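Local coordinates for chitosanase (Bacillus subtilis subsp. subtilis str. 168, PDB 7C6C), which hydrolyses internal beta-1,4 linkages between D-glucosamine units of partly acetylated chitosan, as a secreted endo-acting glycosidase of family 46, at residues 7-11 with 224-229; 17-23 with 236-241; 25-29 with 40-44; 52-56 with 113-118; 135-140 with 180-185. All coordinates share one frame; numbering follows the deposited sequence.

Contact 1 of 5, residues 7-11 with 224-229; sequences QKRRA and NLNGPI
Arg10 and Gln7 both leave the helix with CG opposite their own carbonyl carbon (chi1 -65° in each), and from there their extended chains run out to the loop 224-229. The arginine lays its guanidinium against the backbone of that loop: Gly227 N sits over the centre of one face, 3.3 Å from CZ, with Asn226 C nearer the rim on the same face. NH1 donates to Leu225 O at 2.9 Å, landing in the carbonyl plane on a lone pair, although the bond is bent at the hydrogen (137°) and leaves the guanidinium plane. Arg10 NE forms a salt bridge with the C-terminal carboxylate of Lys242, which also pairs with Arg9 NH1. Helix 5-20 of this family 46 glycosidase is thereby tied to the loop that leads from helix 209-219 into the C-terminal hairpin. One turn earlier, Gln7 NE2 donates to Asn224 O at 3.1 Å, the acceptor lying 25° out of its amide plane. Asn224 in turn uses ND2 to hold Asn226 OD1 at 3.0 Å, bridging the loop internally. Between the two polar grips Leu225 turns inward from a backbone with positive phi. Its CD2 rests 3.5 Å from Gln7 O and reaches Ala11 CB at 4.4 Å, while Ile229 CD1, where the strand begins, touches Arg10 CD at 4.0 Å.

Contact 2 of 5, residues 17-23 with 236-241; sequences IFENGTT and YGNFVI
A single water links the backbone of Phe18 to Tyr236: it donates to Phe18 O at 2.8 Å and lies 2.7 Å from Tyr236 OH, at the edge of the phenol ring and in its plane. The water bridges the hydroxyl to the helix, while the ring packs mainly on side-chain carbons. Phe18 CD1 approaches Tyr236 CE2 to 3.6 Å, the two rings meeting obliquely with planes at 43°, and the side chains cross at about a right angle. Near the base of the tyrosine, Ile17 CG2 packs on Tyr236 CB. Ile17 then turns its other branch onto Phe239: with CG1 opposite the carbonyl carbon (chi1 -68°), that methylene stands over the centre of the ring, 4.0 Å from the centroid and only 9° off the normal, a CH-pi contact. The chain continues to CD1, which touches Phe239 CG at 3.6 Å and goes on to Ile241 CD1 at 4.0 Å. At the edge of the same phenyl ring, near its plane, Gly21 O comes within 3.4 Å of CE2. Thr23 CG2 packs against Ile241 CG1. Gly21, two residues after the predicted proton donor Glu19, is the first with non-helical backbone angles, at positive phi. The C-terminal beta hairpin of this family 46 enzyme thus packs its second strand, and Tyr236 just before it, against the C-terminal part of the helix carrying the probable catalytic acid.

Contact 3 of 5, residues 25-29 with 40-44; sequences IQYGY and TCGRA
Over one face of the Tyr27 ring lies Arg43 CB, displaced toward the rim, and the arginine chain then runs alongside the phenol in the same direction, bringing CD to 3.8 Å from Tyr27 CE2. The guanidinium ends almost perpendicular to that ring, at 81°. Tyr27 OH and Arg43 NH1 do not bond each other; both are engaged by Asp111 OD1, and Arg43 NH2 adds a salt bridge to Glu12, so that two carboxylates probably stabilise the arginine's charge. Arg43 CB is also met by Ile25 CG2, at a close 3.4 Å. The Tyr29 ring has Gly42 N near its plane at the edge and passes Thr40 O obliquely, 3.7 Å from CE2, while its hydroxyl bonds Glu31. The backbones meet at Gly42, whose N donates to Tyr29 O at 2.7 Å in a nearly straight bond (164°). Its CA makes C-H...O contacts with Gln26 O and, at 3.4 Å, with Tyr27 O. Trp97 of helix 93-99 and Gln110 of helix 104-128 also donate to Tyr27 O. The loop following helix 5-20 is thus laid against the end of strand 39-41, between that helix and helices 93-99 and 104-128, with Thr40 close to Glu19 and Asp35, the probable acid and nucleophile.

Contact 4 of 5, residues 52-56 with 113-118; sequences DALEV and VNDHLY
Helices 52-56 and 113-118 run roughly antiparallel, at 142° between their directions, with axes 10.6 Å apart and Val56 nearest Val113; the second widens into a pi-type turn at 115-118. Val113 supplies the apolar centre of the contact. Its CG2 lies against the backbone of Val56, 3.8 Å from CA, and Val56 CG2 comes across at about a right angle to touch Val113 CB at 3.9 Å. The other methyl, CG1, reaches Glu55 CB. This joins the start of helix 52-63 to the long helix 104-128 within the mainly helical fold of the lysozyme clan, and Phe46 of the small sheet packs on both valines. One turn along, Leu117 meets Asp52 and Glu55: CD1 is 3.5 Å from Asp52 CB, and CD2 is 3.8 Å from Glu55 OE2, the glutamate coming from the opposite direction. The Asp52 carboxylate points to the edge of the Tyr118 ring, but in the given conformers it comes too close to the hydroxyl for a sound bond; both residues have alternates, so the pairing is doubtful. Asp52 OD1 accepts from the backbone N of Thr47, tying the helix start to strand 46-47.

Contact 5 of 5, residues 135-140 with 180-185; sequences LARAVM and WLNKFL
Leu181 is the knob of this interface, its side chain entering a hollow of helix 134-147 formed by Leu135, Ala136, Val139 and Met140, in knobs-into-holes packing between two nearly parallel helices. Their short segments make an angle of 22° with axes 10.9 Å apart. The two methyls of the leucine share the floor of the hollow: both CD1 and CD2 rest on the alpha carbon of Ala136, each 3.9 Å from its CA. The short Ala136 side chain is consistent with so close an approach. CD2 then leans on Leu135 CG, the two side chains crossing at about a right angle, whereas CD1 meets Val139 CB at 4.0 Å, tip to tip. On its other side Val139 fills the next dip along helix 177-193, its CG1 lodged between Phe184 CE1 at 3.9 Å and Leu185 CD2 at 4.0 Å. The remaining wall belongs to Met140. Its chain bends at chi2 and again at chi3, curling back across the groove so that the thioether end, methyl and sulfur, meets the aromatic residues. The indole of Trp180 receives the methyl at its edge, CE to CZ3 3.9 Å, and its NE1 is hydrogen-bonded to Asn164 of helix 156-167. Helix 209-219 covers the Leu135 and Leu185 end. All the touching side chains are buried, and the sulfur makes a Met-aromatic contact over the face of Phe184. Met140 CE itself stands almost squarely above the ring, 3.5 Å from the Phe184 centroid and 8° off the normal.

Overall arrangement
Contacts 1 and 2 both use helix 5-20 and lie with centres 14 Å apart; each pairs it with the C-terminal part of the chain, and Ile229 and Ile241 of the closing hairpin join them directly. The other three fall within the sequence these two span, in the order 3, 4, 5. Contacts 3 and 4, 12 Å apart, touch where Ala44 meets Tyr118, and so connect the small sheet to helix 104-128. Contact 5 lies 23 Å from contact 4, across the chain's centre, but meets contact 1 through Ala138. Helix 5-20 thus runs from near contact 5 to contact 3, where Asn20 touches Tyr29 and Thr40 lies close to Glu19 and Asp35, the probable catalytic residues.

Contact 1 of 5, residues 7-11 with 224-229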
# COMPACT_ATOMS: atom_id res chain seq x y z
N GLN A 7 -3.35 -1.18 16.65
CA GLN A 7 -3.22 -2.13 15.55
C GLN A 7 -3.00 -1.42 14.22
O GLN A 7 -2.21 -1.88 13.39
CB GLN A 7 -4.46 -3.01 15.46
CG GLN A 7 -4.68 -3.91 16.66
CD GLN A 7 -6.10 -4.42 16.75
OE1 GLN A 7 -7.04 -3.83 16.21
NE2 GLN A 7 -6.26 -5.53 17.46
N LYS A 8 -3.72 -0.32 14.00
CA LYS A 8 -3.58 0.42 12.75
C LYS A 8 -2.18 1.01 12.63
O LYS A 8 -1.57 0.96 11.55
CB LYS A 8 -4.63 1.53 12.67
CG LYS A 8 -4.76 2.17 11.30
CD LYS A 8 -5.99 3.09 11.24
CE LYS A 8 -6.14 3.77 9.89
NZ LYS A 8 -5.20 4.90 9.70
N ARG A 9 -1.65 1.57 13.72
CA ARG A 9 -0.29 2.08 13.70
C ARG A 9 0.70 0.97 13.36
O ARG A 9 1.60 1.16 12.54
CB ARG A 9 0.07 2.72 15.05
CG ARG A 9 1.51 3.22 15.08
CD ARG A 9 1.98 3.71 16.45
NE ARG A 9 1.58 2.83 17.54
CZ ARG A 9 2.18 1.69 17.88
NH1 ARG A 9 3.23 1.25 17.19
NH2 ARG A 9 1.70 1.00 18.92
N ARG A 10 0.56 -0.19 14.01
CA ARG A 10 1.47 -1.30 13.74
C ARG A 10 1.39 -1.74 12.28
O ARG A 10 2.43 -1.99 11.65
CB ARG A 10 1.17 -2.47 14.69
CG ARG A 10 1.45 -2.12 16.13
CD ARG A 10 1.24 -3.27 17.09
NE ARG A 10 1.52 -2.81 18.44
CZ ARG A 10 0.66 -2.84 19.45
NH1 ARG A 10 -0.55 -3.37 19.30
NH2 ARG A 10 1.02 -2.34 20.62
N ALA A 11 0.18 -1.84 11.74
CA ALA A 11 0.01 -2.19 10.33
C ALA A 11 0.73 -1.19 9.44
O ALA A 11 1.38 -1.58 8.46
CB ALA A 11 -1.47 -2.23 9.98
N ASN A 224 -3.81 -10.83 16.87
CA ASN A 224 -4.33 -9.56 17.35
C ASN A 224 -3.37 -8.40 17.11
O ASN A 224 -3.70 -7.26 17.45
CB ASN A 224 -4.68 -9.63 18.83
CG ASN A 224 -5.70 -8.57 19.24
OD1 ASN A 224 -6.72 -8.39 18.58
ND2 ASN A 224 -5.41 -7.86 20.31
N LEU A 225 -2.19 -8.68 16.54
CA LEU A 225 -1.20 -7.64 16.25
C LEU A 225 -0.85 -6.86 17.51
O LEU A 225 -0.81 -5.63 17.52
CB LEU A 225 -1.67 -6.71 15.12
CG LEU A 225 -0.62 -6.16 14.15
CD1 LEU A 225 0.14 -7.27 13.44
CD2 LEU A 225 -1.29 -5.25 13.14
N ASN A 226 -0.61 -7.60 18.60
CA ASN A 226 -0.12 -7.02 19.83
C ASN A 226 1.35 -6.63 19.67
O ASN A 226 2.07 -7.15 18.82
CB ASN A 226 -0.23 -8.03 20.97
CG ASN A 226 -1.66 -8.38 21.31
OD1 ASN A 226 -2.58 -7.59 21.12
ND2 ASN A 226 -1.85 -9.58 21.84
N GLY A 227 1.80 -5.72 20.53
CA GLY A 227 3.18 -5.28 20.51
C GLY A 227 3.90 -5.55 21.81
O GLY A 227 3.28 -5.86 22.83
N PRO A 228 5.24 -5.44 21.80
CA PRO A 228 6.05 -5.09 20.63
C PRO A 228 6.13 -6.23 19.63
O PRO A 228 6.01 -7.40 20.00
CB PRO A 228 7.44 -4.85 21.25
CG PRO A 228 7.46 -5.73 22.47
CD PRO A 228 6.06 -5.65 23.01
N ILE A 229 6.34 -5.86 18.37
CA ILE A 229 6.59 -6.80 17.28
C ILE A 229 8.04 -6.62 16.86
O ILE A 229 8.51 -5.49 16.68
CB ILE A 229 5.66 -6.53 16.09
CG1 ILE A 229 4.21 -6.85 16.45
CG2 ILE A 229 6.13 -7.30 14.85
CD1 ILE A 229 3.20 -6.35 15.44

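Contact 2 of 5, residues 17-23 with 236-241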
# COMPACT_ATOMS: atom_id res chain seq x y z
N ILE A 17 8.07 -0.23 6.64
CA ILE A 17 9.27 -1.03 6.42
C ILE A 17 9.31 -1.54 4.99
O ILE A 17 10.33 -1.45 4.29
CB ILE A 17 9.33 -2.20 7.42
CG1 ILE A 17 9.54 -1.69 8.84
CG2 ILE A 17 10.41 -3.20 7.00
CD1 ILE A 17 9.28 -2.75 9.90
N PHE A 18 8.18 -2.09 4.53
CA PHE A 18 8.14 -2.69 3.20
C PHE A 18 8.37 -1.66 2.11
O PHE A 18 8.99 -1.98 1.09
CB PHE A 18 6.80 -3.40 2.98
CG PHE A 18 6.44 -4.39 4.05
CD1 PHE A 18 7.41 -5.10 4.77
CD2 PHE A 18 5.10 -4.62 4.35
CE1 PHE A 18 7.04 -6.01 5.76
CE2 PHE A 18 4.73 -5.52 5.33
CZ PHE A 18 5.70 -6.22 6.04
N GLU A 19 7.91 -0.43 2.30
CA GLU A 19 8.03 0.60 1.28
C GLU A 19 9.37 1.33 1.34
O GLU A 19 9.96 1.64 0.30
CB GLU A 19 6.89 1.62 1.41
CG GLU A 19 5.50 1.01 1.35
CD GLU A 19 5.06 0.67 -0.05
OE1 GLU A 19 5.15 1.55 -0.93
OE2 GLU A 19 4.64 -0.48 -0.28
N ASN A 20 9.85 1.62 2.55
CA ASN A 20 10.97 2.54 2.71
C ASN A 20 12.05 2.07 3.67
O ASN A 20 13.00 2.82 3.91
CB ASN A 20 10.47 3.92 3.17
CG ASN A 20 9.52 4.55 2.19
OD1 ASN A 20 8.32 4.64 2.45
ND2 ASN A 20 10.04 4.99 1.04
N GLY A 21 11.94 0.88 4.26
CA GLY A 21 13.01 0.39 5.11
C GLY A 21 13.12 1.11 6.43
O GLY A 21 14.21 1.16 7.01
N THR A 22 12.02 1.66 6.93
CA THR A 22 12.00 2.35 8.21
C THR A 22 10.59 2.27 8.77
O THR A 22 9.62 2.19 8.00
CB THR A 22 12.44 3.81 8.07
OG1 THR A 22 12.20 4.48 9.31
CG2 THR A 22 11.68 4.53 6.95
N THR A 23 10.46 2.27 10.09
CA THR A 23 9.14 2.32 10.70
C THR A 23 8.56 3.73 10.71
O THR A 23 7.38 3.89 11.05
CB THR A 23 9.17 1.79 12.13
OG1 THR A 23 10.12 2.55 12.89
CG2 THR A 23 9.54 0.30 12.16
N TYR A 236 14.90 -6.67 4.55
CA TYR A 236 14.65 -5.33 5.09
C TYR A 236 15.54 -4.98 6.27
O TYR A 236 15.77 -3.79 6.52
CB TYR A 236 13.19 -5.18 5.55
CG TYR A 236 12.17 -5.45 4.46
CD1 TYR A 236 12.12 -4.66 3.31
CD2 TYR A 236 11.28 -6.50 4.57
CE1 TYR A 236 11.18 -4.92 2.32
CE2 TYR A 236 10.35 -6.76 3.59
CZ TYR A 236 10.31 -5.97 2.46
OH TYR A 236 9.38 -6.26 1.50
N GLY A 237 16.03 -5.97 7.01
CA GLY A 237 16.73 -5.73 8.25
C GLY A 237 15.87 -6.03 9.46
O GLY A 237 14.84 -6.71 9.38
N ASN A 238 16.29 -5.49 10.59
CA ASN A 238 15.67 -5.76 11.88
C ASN A 238 15.03 -4.50 12.43
O ASN A 238 15.66 -3.44 12.42
CB ASN A 238 16.72 -6.24 12.87
CG ASN A 238 17.52 -7.38 12.33
OD1 ASN A 238 16.94 -8.37 11.87
ND2 ASN A 238 18.84 -7.25 12.34
N PHE A 239 13.81 -4.64 12.93
CA PHE A 239 13.05 -3.51 13.44
C PHE A 239 12.24 -3.95 14.63
O PHE A 239 11.88 -5.12 14.77
CB PHE A 239 12.06 -2.96 12.39
CG PHE A 239 12.71 -2.58 11.09
CD1 PHE A 239 12.92 -3.53 10.11
CD2 PHE A 239 13.11 -1.28 10.87
CE1 PHE A 239 13.54 -3.20 8.92
CE2 PHE A 239 13.72 -0.93 9.66
CZ PHE A 239 13.93 -1.89 8.69
N VAL A 240 11.93 -2.99 15.50
CA VAL A 240 10.91 -3.17 16.52
C VAL A 240 9.76 -2.20 16.24
O VAL A 240 9.98 -1.05 15.84
CB VAL A 240 11.46 -3.01 17.95
CG1 VAL A 240 11.99 -1.60 18.19
CG2 VAL A 240 10.39 -3.38 18.96
N ILE A 241 8.54 -2.69 16.43
CA ILE A 241 7.33 -1.90 16.31
C ILE A 241 6.63 -1.98 17.66
O ILE A 241 6.31 -3.08 18.13
CB ILE A 241 6.43 -2.44 15.19
CG1 ILE A 241 7.10 -2.21 13.83
CG2 ILE A 241 5.05 -1.81 15.23
CD1 ILE A 241 6.42 -2.92 12.67
O HOH W 1 8.90 -4.37 -0.32

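Contact 3 of 5, residues 25-29 with 40-44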
# COMPACT_ATOMS: atom_id res chain seq x y z
N ILE A 25 6.93 6.65 8.94
CA ILE A 25 6.22 6.84 7.68
C ILE A 25 6.85 8.00 6.90
O ILE A 25 7.06 9.09 7.44
CB ILE A 25 4.73 7.07 7.93
CG1 ILE A 25 4.10 5.82 8.57
CG2 ILE A 25 4.02 7.43 6.64
CD1 ILE A 25 2.70 6.08 9.09
N GLN A 26 7.16 7.76 5.63
CA GLN A 26 7.90 8.72 4.79
C GLN A 26 6.94 9.50 3.90
O GLN A 26 6.68 9.14 2.75
CB GLN A 26 8.93 7.98 3.95
CG GLN A 26 10.00 7.29 4.76
CD GLN A 26 10.83 8.28 5.53
OE1 GLN A 26 11.50 9.13 4.94
NE2 GLN A 26 10.79 8.19 6.85
N TYR A 27 6.46 10.63 4.41
CA TYR A 27 5.58 11.48 3.61
C TYR A 27 6.30 12.19 2.48
O TYR A 27 5.66 12.57 1.50
CB TYR A 27 4.89 12.50 4.51
CG TYR A 27 3.82 11.92 5.41
CD1 TYR A 27 4.15 11.31 6.62
CD2 TYR A 27 2.48 11.99 5.06
CE1 TYR A 27 3.18 10.80 7.45
CE2 TYR A 27 1.50 11.48 5.88
CZ TYR A 27 1.85 10.88 7.07
OH TYR A 27 0.86 10.38 7.89
N GLY A 28 7.62 12.38 2.59
CA GLY A 28 8.35 13.14 1.59
C GLY A 28 8.97 12.32 0.50
O GLY A 28 9.58 12.90 -0.40
N TYR A 29 8.82 11.01 0.55
CA TYR A 29 9.46 10.11 -0.41
C TYR A 29 8.96 10.35 -1.82
O TYR A 29 7.75 10.45 -2.06
CB TYR A 29 9.11 8.69 0.01
CG TYR A 29 9.54 7.61 -0.94
CD1 TYR A 29 10.88 7.27 -1.05
CD2 TYR A 29 8.61 6.89 -1.68
CE1 TYR A 29 11.29 6.26 -1.90
CE2 TYR A 29 9.01 5.88 -2.53
CZ TYR A 29 10.36 5.57 -2.63
OH TYR A 29 10.76 4.55 -3.46
N THR A 40 6.66 7.37 -7.74
CA THR A 40 6.04 6.79 -6.56
C THR A 40 6.32 7.71 -5.38
O THR A 40 7.49 8.05 -5.13
CB THR A 40 6.62 5.39 -6.33
OG1 THR A 40 6.32 4.58 -7.47
CG2 THR A 40 6.04 4.73 -5.11
N CYS A 41 5.27 8.11 -4.65
CA CYS A 41 5.35 9.28 -3.78
C CYS A 41 4.69 9.06 -2.43
O CYS A 41 3.59 8.50 -2.34
CB CYS A 41 4.62 10.46 -4.44
SG CYS A 41 5.06 10.79 -6.16
N GLY A 42 5.33 9.57 -1.38
CA GLY A 42 4.65 9.69 -0.10
C GLY A 42 4.33 8.38 0.59
O GLY A 42 4.85 7.31 0.27
N ARG A 43 3.41 8.48 1.57
CA ARG A 43 3.23 7.40 2.53
C ARG A 43 2.71 6.13 1.88
O ARG A 43 3.05 5.03 2.33
CB ARG A 43 2.31 7.84 3.68
CG ARG A 43 0.89 8.24 3.28
CD ARG A 43 -0.06 8.29 4.46
NE ARG A 43 -0.28 6.95 4.99
CZ ARG A 43 -0.83 6.69 6.17
NH1 ARG A 43 -1.24 7.68 6.94
NH2 ARG A 43 -0.98 5.43 6.57
N ALA A 44 1.87 6.25 0.86
CA ALA A 44 1.25 5.09 0.24
C ALA A 44 1.90 4.70 -1.07
O ALA A 44 1.39 3.83 -1.77
CB ALA A 44 -0.24 5.35 0.02

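Contact 4 of 5, residues 52-56 with 113-118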
# COMPACT_ATOMS: atom_id res chain seq x y z
N ASP A 52 -3.49 8.49 -8.27
CA ASP A 52 -3.59 8.71 -6.83
C ASP A 52 -2.67 9.82 -6.35
O ASP A 52 -3.06 10.55 -5.43
CB ASP A 52 -3.53 7.42 -6.01
CG ASP A 52 -2.24 6.67 -6.17
OD1 ASP A 52 -1.51 6.91 -7.14
OD2 ASP A 52 -1.96 5.81 -5.30
N ALA A 53 -1.51 10.03 -6.97
CA ALA A 53 -0.72 11.21 -6.63
C ALA A 53 -1.46 12.49 -7.04
O ALA A 53 -1.42 13.49 -6.32
CB ALA A 53 0.66 11.14 -7.27
N LEU A 54 -2.14 12.46 -8.19
CA LEU A 54 -3.01 13.56 -8.59
C LEU A 54 -4.01 13.87 -7.49
O LEU A 54 -4.22 15.04 -7.13
CB LEU A 54 -3.71 13.21 -9.90
CG LEU A 54 -4.90 14.09 -10.29
CD1 LEU A 54 -4.47 15.53 -10.60
CD2 LEU A 54 -5.63 13.47 -11.46
N GLU A 55 -4.64 12.84 -6.92
CA GLU A 55 -5.64 13.07 -5.88
C GLU A 55 -5.03 13.75 -4.66
O GLU A 55 -5.65 14.66 -4.09
CB GLU A 55 -6.35 11.77 -5.48
CG GLU A 55 -7.19 11.19 -6.60
CD GLU A 55 -8.24 10.23 -6.10
OE1 GLU A 55 -8.97 10.58 -5.15
OE2 GLU A 55 -8.34 9.12 -6.66
N VAL A 56 -3.82 13.35 -4.26
CA VAL A 56 -3.16 14.04 -3.15
C VAL A 56 -3.02 15.53 -3.46
O VAL A 56 -3.33 16.39 -2.63
CB VAL A 56 -1.80 13.40 -2.83
CG1 VAL A 56 -1.07 14.25 -1.79
CG2 VAL A 56 -2.00 11.99 -2.33
N VAL A 113 -6.28 10.97 1.42
CA VAL A 113 -6.33 10.12 0.23
C VAL A 113 -6.04 8.67 0.60
O VAL A 113 -6.71 7.75 0.11
CB VAL A 113 -5.38 10.67 -0.85
CG1 VAL A 113 -5.37 9.76 -2.07
CG2 VAL A 113 -5.83 12.06 -1.25
N ASN A 114 -5.07 8.44 1.48
CA ASN A 114 -4.80 7.08 1.94
C ASN A 114 -6.04 6.46 2.58
O ASN A 114 -6.34 5.28 2.35
CB ASN A 114 -3.65 7.07 2.93
CG ASN A 114 -3.39 5.69 3.47
OD1 ASN A 114 -2.90 4.82 2.75
ND2 ASN A 114 -3.74 5.46 4.74
N ASP A 115 -6.75 7.24 3.39
CA ASP A 115 -7.93 6.70 4.06
C ASP A 115 -9.00 6.33 3.04
O ASP A 115 -9.61 5.25 3.13
CB ASP A 115 -8.45 7.73 5.06
CG ASP A 115 -9.61 7.22 5.87
OD1 ASP A 115 -9.42 6.24 6.62
OD2 ASP A 115 -10.72 7.79 5.75
N HIS A 116 -9.21 7.19 2.06
CA HIS A 116 -10.30 7.00 1.10
C HIS A 116 -9.97 5.92 0.09
O HIS A 116 -10.86 5.14 -0.30
CB HIS A 116 -10.57 8.33 0.40
CG HIS A 116 -11.68 8.26 -0.60
ND1 HIS A 116 -12.99 8.00 -0.25
CD2 HIS A 116 -11.68 8.44 -1.95
CE1 HIS A 116 -13.74 8.01 -1.34
NE2 HIS A 116 -12.97 8.27 -2.38
N LEU A 117 -8.72 5.85 -0.37
CA LEU A 117 -8.37 4.91 -1.44
C LEU A 117 -7.90 3.56 -0.93
O LEU A 117 -8.06 2.56 -1.63
CB LEU A 117 -7.24 5.49 -2.31
CG LEU A 117 -7.56 6.74 -3.13
CD1 LEU A 117 -6.43 7.00 -4.11
CD2 LEU A 117 -8.88 6.62 -3.87
N TYR A 118 -7.31 3.50 0.26
CA TYR A 118 -6.66 2.27 0.71
C TYR A 118 -7.22 1.74 2.02
O TYR A 118 -7.70 0.60 2.05
CB TYR A 118 -5.12 2.44 0.77
CG TYR A 118 -4.54 3.18 -0.42
CD1 TYR A 118 -4.75 2.74 -1.73
CD2 TYR A 118 -3.77 4.33 -0.24
CE1 TYR A 118 -4.22 3.43 -2.82
CE2 TYR A 118 -3.25 5.02 -1.32
CZ TYR A 118 -3.46 4.57 -2.60
OH TYR A 118 -2.92 5.27 -3.65

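Contact 5 of 5, residues 135-140 with 180-185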
# COMPACT_ATOMS: atom_id res chain seq x y z
N LEU A 135 -4.48 -9.12 12.31
CA LEU A 135 -3.41 -9.45 11.36
C LEU A 135 -3.96 -9.59 9.95
O LEU A 135 -3.39 -9.05 8.99
CB LEU A 135 -2.66 -10.71 11.79
CG LEU A 135 -1.61 -11.19 10.79
CD1 LEU A 135 -0.54 -10.12 10.50
CD2 LEU A 135 -0.96 -12.47 11.25
N ALA A 136 -5.08 -10.29 9.78
CA ALA A 136 -5.63 -10.42 8.43
C ALA A 136 -6.01 -9.06 7.85
O ALA A 136 -5.73 -8.78 6.68
CB ALA A 136 -6.82 -11.36 8.41
N ARG A 137 -6.62 -8.20 8.66
CA ARG A 137 -6.95 -6.85 8.20
C ARG A 137 -5.70 -6.06 7.85
O ARG A 137 -5.69 -5.31 6.86
CB ARG A 137 -7.79 -6.12 9.26
CG ARG A 137 -9.19 -6.69 9.39
CD ARG A 137 -9.97 -6.01 10.51
NE ARG A 137 -11.26 -6.67 10.72
CZ ARG A 137 -11.94 -6.64 11.85
NH1 ARG A 137 -11.48 -5.99 12.91
NH2 ARG A 137 -13.10 -7.28 11.94
N ALA A 138 -4.63 -6.21 8.63
CA ALA A 138 -3.37 -5.54 8.32
C ALA A 138 -2.79 -6.04 7.01
O ALA A 138 -2.23 -5.26 6.22
CB ALA A 138 -2.38 -5.73 9.46
N VAL A 139 -2.89 -7.35 6.76
CA VAL A 139 -2.43 -7.88 5.48
C VAL A 139 -3.24 -7.29 4.34
O VAL A 139 -2.68 -6.92 3.30
CB VAL A 139 -2.47 -9.42 5.48
CG1 VAL A 139 -2.14 -9.97 4.10
CG2 VAL A 139 -1.51 -9.99 6.53
N MET A 140 -4.57 -7.19 4.50
CA MET A 140 -5.38 -6.59 3.44
C MET A 140 -4.98 -5.15 3.19
O MET A 140 -4.89 -4.71 2.03
CB MET A 140 -6.87 -6.65 3.80
CG MET A 140 -7.45 -8.04 4.00
SD MET A 140 -7.23 -9.19 2.62
CE MET A 140 -6.00 -10.29 3.32
N TRP A 180 -7.16 -19.55 5.82
CA TRP A 180 -7.44 -18.68 4.69
C TRP A 180 -6.33 -17.66 4.49
O TRP A 180 -5.90 -17.42 3.36
CB TRP A 180 -8.78 -17.97 4.91
CG TRP A 180 -9.24 -17.14 3.75
CD1 TRP A 180 -10.03 -17.55 2.72
CD2 TRP A 180 -8.93 -15.76 3.50
NE1 TRP A 180 -10.24 -16.51 1.85
CE2 TRP A 180 -9.58 -15.40 2.31
CE3 TRP A 180 -8.18 -14.80 4.18
CZ2 TRP A 180 -9.49 -14.12 1.77
CZ3 TRP A 180 -8.09 -13.53 3.65
CH2 TRP A 180 -8.74 -13.20 2.45
N LEU A 181 -5.85 -17.05 5.58
CA LEU A 181 -4.82 -16.03 5.46
C LEU A 181 -3.51 -16.63 4.96
O LEU A 181 -2.79 -15.99 4.18
CB LEU A 181 -4.62 -15.31 6.79
CG LEU A 181 -3.68 -14.10 6.75
CD1 LEU A 181 -4.25 -13.01 5.85
CD2 LEU A 181 -3.42 -13.59 8.16
N ASN A 182 -3.17 -17.85 5.38
CA ASN A 182 -1.97 -18.49 4.85
C ASN A 182 -2.09 -18.70 3.35
O ASN A 182 -1.13 -18.49 2.61
CB ASN A 182 -1.70 -19.80 5.58
CG ASN A 182 -1.21 -19.58 6.99
OD1 ASN A 182 -0.61 -18.55 7.29
ND2 ASN A 182 -1.45 -20.55 7.86
N LYS A 183 -3.28 -19.09 2.88
CA LYS A 183 -3.47 -19.24 1.44
C LYS A 183 -3.42 -17.89 0.74
O LYS A 183 -2.89 -17.78 -0.37
CB LYS A 183 -4.79 -19.96 1.16
CG LYS A 183 -4.89 -21.32 1.84
CD LYS A 183 -5.24 -22.44 0.86
CE LYS A 183 -5.35 -23.78 1.57
NZ LYS A 183 -5.15 -24.94 0.65
N PHE A 184 -3.96 -16.84 1.38
CA PHE A 184 -3.87 -15.50 0.80
C PHE A 184 -2.42 -15.08 0.62
O PHE A 184 -2.04 -14.53 -0.42
CB PHE A 184 -4.60 -14.49 1.69
CG PHE A 184 -4.68 -13.12 1.08
CD1 PHE A 184 -3.66 -12.20 1.25
CD2 PHE A 184 -5.78 -12.76 0.31
CE1 PHE A 184 -3.74 -10.95 0.67
CE2 PHE A 184 -5.86 -11.50 -0.27
CZ PHE A 184 -4.84 -10.60 -0.08
N LEU A 185 -1.59 -15.32 1.64
CA LEU A 185 -0.18 -14.96 1.53
C LEU A 185 0.50 -15.74 0.41
O LEU A 185 1.34 -15.19 -0.32
CB LEU A 185 0.51 -15.16 2.88
CG LEU A 185 0.06 -14.18 3.97
CD1 LEU A 185 0.51 -14.65 5.35
CD2 LEU A 185 0.61 -12.79 3.69